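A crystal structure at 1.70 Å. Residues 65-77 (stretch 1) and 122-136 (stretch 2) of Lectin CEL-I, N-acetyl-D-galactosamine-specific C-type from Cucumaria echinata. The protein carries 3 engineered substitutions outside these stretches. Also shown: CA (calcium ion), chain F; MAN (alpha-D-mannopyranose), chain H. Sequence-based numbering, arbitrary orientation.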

# COMPACT_ATOMS: atom_id res chain seq x y z
N ILE A 65 -12.45 18.87 -5.54
CA ILE A 65 -11.28 19.66 -5.36
C ILE A 65 -11.11 20.76 -6.41
O ILE A 65 -10.60 21.86 -6.11
CB ILE A 65 -10.07 18.69 -5.34
CG1 ILE A 65 -10.22 17.86 -4.05
CG2 ILE A 65 -8.76 19.47 -5.26
CD1 ILE A 65 -9.47 16.58 -4.12
N ASP A 66 -11.44 20.45 -7.65
CA ASP A 66 -11.23 21.35 -8.78
C ASP A 66 -12.58 21.81 -9.33
O ASP A 66 -13.38 21.02 -9.87
CB ASP A 66 -10.43 20.59 -9.85
CG ASP A 66 -10.19 21.38 -11.12
OD1 ASP A 66 -10.32 22.64 -11.17
OD2 ASP A 66 -9.79 20.72 -12.14
N SER A 67 -12.84 23.10 -9.17
CA SER A 67 -14.06 23.64 -9.73
C SER A 67 -13.90 24.28 -11.10
O SER A 67 -14.85 24.84 -11.63
CB SER A 67 -14.65 24.65 -8.73
OG SER A 67 -13.78 25.73 -8.56
N GLN A 68 -12.70 24.20 -11.69
CA GLN A 68 -12.46 24.93 -12.93
C GLN A 68 -13.02 24.15 -14.12
O GLN A 68 -13.02 22.94 -14.08
CB GLN A 68 -10.98 25.21 -13.14
CG GLN A 68 -10.31 26.06 -12.10
CD GLN A 68 -8.82 26.16 -12.34
OE1 GLN A 68 -8.18 25.22 -12.88
NE2 GLN A 68 -8.23 27.31 -11.91
N ALA A 69 -13.47 24.83 -15.17
CA ALA A 69 -13.90 24.15 -16.41
C ALA A 69 -12.61 23.58 -17.08
O ALA A 69 -11.58 24.20 -17.09
CB ALA A 69 -14.61 25.07 -17.33
N GLY A 70 -12.65 22.32 -17.42
CA GLY A 70 -11.43 21.65 -17.90
C GLY A 70 -11.63 20.20 -17.83
O GLY A 70 -12.72 19.72 -17.63
N GLN A 71 -10.55 19.47 -18.07
CA GLN A 71 -10.62 18.06 -18.22
C GLN A 71 -9.65 17.39 -17.26
O GLN A 71 -8.81 18.03 -16.61
CB GLN A 71 -10.31 17.65 -19.69
CG GLN A 71 -11.37 18.08 -20.73
CD GLN A 71 -11.26 19.53 -21.11
OE1 GLN A 71 -10.17 20.06 -21.43
NE2 GLN A 71 -12.39 20.22 -21.09
N LEU A 72 -9.80 16.07 -17.19
CA LEU A 72 -9.04 15.17 -16.32
C LEU A 72 -8.46 14.04 -17.14
O LEU A 72 -9.17 13.16 -17.62
CB LEU A 72 -9.92 14.64 -15.21
CG LEU A 72 -9.25 13.70 -14.16
CD1 LEU A 72 -8.43 14.46 -13.15
CD2 LEU A 72 -10.21 12.82 -13.45
N TRP A 73 -7.13 14.00 -17.28
CA TRP A 73 -6.50 12.79 -17.88
C TRP A 73 -6.78 11.51 -17.17
O TRP A 73 -6.69 11.44 -15.92
CB TRP A 73 -4.99 12.95 -17.94
CG TRP A 73 -4.48 14.08 -18.83
CD1 TRP A 73 -3.61 15.04 -18.47
CD2 TRP A 73 -4.73 14.29 -20.23
NE1 TRP A 73 -3.33 15.87 -19.52
CE2 TRP A 73 -4.00 15.45 -20.62
CE3 TRP A 73 -5.52 13.62 -21.21
CZ2 TRP A 73 -4.02 15.96 -21.95
CZ3 TRP A 73 -5.54 14.11 -22.50
CH2 TRP A 73 -4.77 15.31 -22.86
N ILE A 74 -7.06 10.50 -17.97
CA ILE A 74 -7.13 9.12 -17.52
C ILE A 74 -6.18 8.28 -18.34
O ILE A 74 -5.68 8.71 -19.41
CB ILE A 74 -8.59 8.57 -17.52
CG1 ILE A 74 -9.11 8.53 -18.98
CG2 ILE A 74 -9.47 9.45 -16.67
CD1 ILE A 74 -10.58 8.12 -19.17
N GLY A 75 -5.97 7.03 -17.93
CA GLY A 75 -4.96 6.20 -18.54
C GLY A 75 -5.30 5.54 -19.87
O GLY A 75 -4.73 4.53 -20.20
N LEU A 76 -6.15 6.18 -20.66
CA LEU A 76 -6.72 5.57 -21.88
C LEU A 76 -6.06 6.19 -23.08
O LEU A 76 -5.94 7.42 -23.18
CB LEU A 76 -8.25 5.82 -21.94
CG LEU A 76 -9.07 5.00 -22.95
CD1 LEU A 76 -9.21 3.59 -22.52
CD2 LEU A 76 -10.43 5.62 -23.14
N TYR A 77 -5.55 5.33 -23.97
CA TYR A 77 -4.91 5.89 -25.18
C TYR A 77 -4.93 4.95 -26.36
O TYR A 77 -5.02 3.70 -26.20
CB TYR A 77 -3.48 6.35 -24.82
CG TYR A 77 -2.37 5.31 -24.60
CD1 TYR A 77 -2.50 4.20 -23.81
CD2 TYR A 77 -1.12 5.51 -25.21
CE1 TYR A 77 -1.45 3.28 -23.64
CE2 TYR A 77 -0.06 4.61 -25.02
CZ TYR A 77 -0.24 3.51 -24.24
OH TYR A 77 0.77 2.63 -24.07
N ALA A 122 -18.13 12.26 -18.79
CA ALA A 122 -18.06 11.54 -20.06
C ALA A 122 -16.72 11.90 -20.80
O ALA A 122 -16.23 13.01 -20.74
CB ALA A 122 -19.24 11.90 -20.97
N TRP A 123 -16.18 10.88 -21.46
CA TRP A 123 -14.84 10.86 -21.97
C TRP A 123 -14.72 11.54 -23.34
O TRP A 123 -15.62 11.48 -24.18
CB TRP A 123 -14.35 9.43 -22.12
CG TRP A 123 -14.46 8.54 -20.91
CD1 TRP A 123 -14.86 8.88 -19.67
CD2 TRP A 123 -14.20 7.16 -20.89
NE1 TRP A 123 -14.79 7.81 -18.85
CE2 TRP A 123 -14.40 6.72 -19.57
CE3 TRP A 123 -13.78 6.25 -21.84
CZ2 TRP A 123 -14.19 5.42 -19.21
CZ3 TRP A 123 -13.57 4.95 -21.48
CH2 TRP A 123 -13.76 4.55 -20.17
N ASN A 124 -13.56 12.19 -23.54
CA ASN A 124 -13.12 12.73 -24.79
C ASN A 124 -11.67 12.25 -25.06
O ASN A 124 -10.90 12.02 -24.12
CB ASN A 124 -13.11 14.23 -24.68
CG ASN A 124 -12.61 14.89 -25.93
OD1 ASN A 124 -12.96 14.53 -27.05
ND2 ASN A 124 -11.71 15.85 -25.73
N ASP A 125 -11.34 12.08 -26.33
CA ASP A 125 -9.98 11.96 -26.78
C ASP A 125 -9.41 13.34 -27.12
O ASP A 125 -10.08 14.20 -27.73
CB ASP A 125 -9.82 10.95 -27.93
CG ASP A 125 -10.63 11.33 -29.20
OD1 ASP A 125 -11.60 12.13 -29.15
OD2 ASP A 125 -10.31 10.75 -30.23
N ASN A 126 -8.14 13.52 -26.76
CA ASN A 126 -7.51 14.79 -27.02
C ASN A 126 -6.05 14.54 -27.46
O ASN A 126 -5.55 13.40 -27.50
CB ASN A 126 -7.67 15.71 -25.80
CG ASN A 126 -7.83 17.20 -26.18
OD1 ASN A 126 -7.21 17.69 -27.13
ND2 ASN A 126 -8.64 17.94 -25.40
N SER A 127 -5.36 15.62 -27.76
CA SER A 127 -4.07 15.51 -28.40
C SER A 127 -2.90 15.47 -27.43
O SER A 127 -3.04 15.72 -26.26
CB SER A 127 -3.89 16.72 -29.30
OG SER A 127 -3.60 17.84 -28.47
N ALA A 128 -1.71 15.28 -27.98
CA ALA A 128 -0.51 15.26 -27.13
C ALA A 128 -0.05 16.59 -26.66
O ALA A 128 0.82 16.69 -25.77
CB ALA A 128 0.61 14.55 -27.94
N ALA A 129 -0.58 17.64 -27.24
CA ALA A 129 -0.27 18.99 -26.81
C ALA A 129 -1.29 19.57 -25.85
O ALA A 129 -1.02 20.54 -25.23
CB ALA A 129 -0.13 19.90 -28.02
N ALA A 130 -2.48 18.97 -25.76
CA ALA A 130 -3.49 19.40 -24.83
C ALA A 130 -3.02 19.24 -23.40
O ALA A 130 -2.08 18.49 -23.10
CB ALA A 130 -4.74 18.57 -25.08
N GLN A 131 -3.61 20.02 -22.53
CA GLN A 131 -3.28 19.93 -21.13
C GLN A 131 -4.56 19.74 -20.31
O GLN A 131 -5.62 20.18 -20.72
CB GLN A 131 -2.48 21.15 -20.65
CG GLN A 131 -1.17 21.29 -21.42
CD GLN A 131 -0.00 21.94 -20.72
OE1 GLN A 131 1.02 22.26 -21.37
NE2 GLN A 131 -0.10 22.16 -19.46
N ALA A 132 -4.43 19.09 -19.15
CA ALA A 132 -5.50 18.73 -18.28
C ALA A 132 -4.94 18.42 -16.92
O ALA A 132 -3.73 18.27 -16.78
CB ALA A 132 -6.31 17.53 -18.79
N LYS A 133 -5.86 18.30 -15.94
CA LYS A 133 -5.52 17.85 -14.58
C LYS A 133 -5.31 16.33 -14.66
O LYS A 133 -5.53 15.76 -15.73
CB LYS A 133 -6.60 18.24 -13.59
CG LYS A 133 -6.99 19.70 -13.68
CD LYS A 133 -5.87 20.66 -13.37
CE LYS A 133 -6.37 22.14 -13.53
NZ LYS A 133 -7.46 22.46 -12.56
N TYR A 134 -4.89 15.67 -13.58
CA TYR A 134 -4.75 14.22 -13.67
C TYR A 134 -5.01 13.53 -12.34
O TYR A 134 -4.97 14.11 -11.30
CB TYR A 134 -3.41 13.81 -14.30
CG TYR A 134 -2.20 14.18 -13.50
CD1 TYR A 134 -1.65 15.44 -13.57
CD2 TYR A 134 -1.53 13.21 -12.70
CE1 TYR A 134 -0.52 15.73 -12.86
CE2 TYR A 134 -0.42 13.49 -11.99
CZ TYR A 134 0.10 14.75 -12.05
OH TYR A 134 1.25 15.11 -11.34
N MET A 135 -5.30 12.26 -12.47
CA MET A 135 -5.58 11.42 -11.32
C MET A 135 -4.76 10.12 -11.44
O MET A 135 -4.77 9.45 -12.49
CB MET A 135 -7.04 11.06 -11.45
CG MET A 135 -7.59 10.04 -10.51
SD MET A 135 -8.24 10.75 -9.02
CE MET A 135 -9.49 12.04 -9.50
N CYS A 136 -4.16 9.73 -10.33
CA CYS A 136 -3.45 8.47 -10.27
C CYS A 136 -4.21 7.43 -9.45
O CYS A 136 -5.10 7.78 -8.66
CB CYS A 136 -2.08 8.65 -9.66
SG CYS A 136 -1.11 10.01 -10.40
CA CA F . -12.02 14.38 -29.24
C1 MAN H . -13.87 19.90 -29.25
C2 MAN H . -14.29 18.52 -29.66
C3 MAN H . -13.45 17.43 -29.01
C4 MAN H . -11.98 17.80 -29.13
C5 MAN H . -11.79 19.13 -28.37
C6 MAN H . -10.38 19.66 -28.27
O1 MAN H . -14.38 20.01 -27.95
O2 MAN H . -14.04 18.50 -31.04
O3 MAN H . -13.70 16.22 -29.73
O4 MAN H . -11.25 16.73 -28.57
O5 MAN H . -12.46 20.14 -29.23
O6 MAN H . -10.02 19.60 -29.64
O HOH W 1 -7.62 19.05 -22.41
O HOH W 2 -8.13 21.00 -18.88

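Two stretches of one chain, far apart in sequence, pack side by side and bury 783 Å² between them, with Trp-73 and Lys-133 contributing most. Strand 71-74 runs parallel to strand 132-136 in register, Leu-72 opposite Lys-133, though the two axes diverge by 43°. The backbone of Lys-133 holds the pair together: its N donates to Gln-71 O (3.0 Å), and its O accepts from Trp-73 N (2.8 Å). One residue thus bonds to the neighbours before and after Leu-72, the usual pattern of a parallel bridge. Farther along the strands separate, and Trp-73 O and Met-135 N, 3.8 Å apart, are buried without partners.

The side chain of Lys-133 lies on the same face of the sheet as Leu-72 and reaches back to the loop before strand 71-74. There its ammonium group, NZ, forms a salt bridge with Asp-66 OD2 (2.9 Å), in which the hydrogen bond itself is weak, and donates a hydrogen bond to Gln-68 OE1 (2.9 Å). Asp-66 also braces this loop, because its OD1 accepts from Gln-68 N (2.9 Å). Leu-72 supplies the greasy part of this face, its CD1 lying 4.0 Å from Met-135 CB.

Trp-73, on the other face, covers the largest area of any residue in the contact. Its indole reaches back along the second stretch, and Ala-132 CB sits over one face of the ring, 3.5 Å from the centroid of the five-membered ring and only 11° off the normal, a CH-pi contact. Trp-73 CH2 packs 3.9 Å from Ala-130 CB, while Ala-130 O approaches the ring edge at CZ2 of Trp-73 (3.4 Å). Trp-73 NE1 and Ala-132 N are 3.4 Å apart, but both are donors and cannot bond; NE1 is satisfied elsewhere in the structure. Between Gln-71 and Gln-131, water 1 donates to Gln-71 OE1 and Gln-131 O (2.9 Å each), and water 2 accepts from Gln-71 N (3.0 Å) and donates to Gln-131 O (3.2 Å).

A second apolar cluster forms around Trp-123: Ile-74 CD1 lies over its five-membered ring, 4.0 Å from the centroid, and Leu-76 CD2 comes within 3.6 Å of Trp-123 CZ3. Next in strand 123-126, Asn-124 OD1 (2.4 Å) and Asp-125 OD1 (2.3 Å) bind the calcium ion CA, which also holds mannose O3 (2.5 Å) and O4 (2.6 Å); Asn-124 ND2 donates to mannose O4 (3.0 Å), so metal and amide share that hydroxyl.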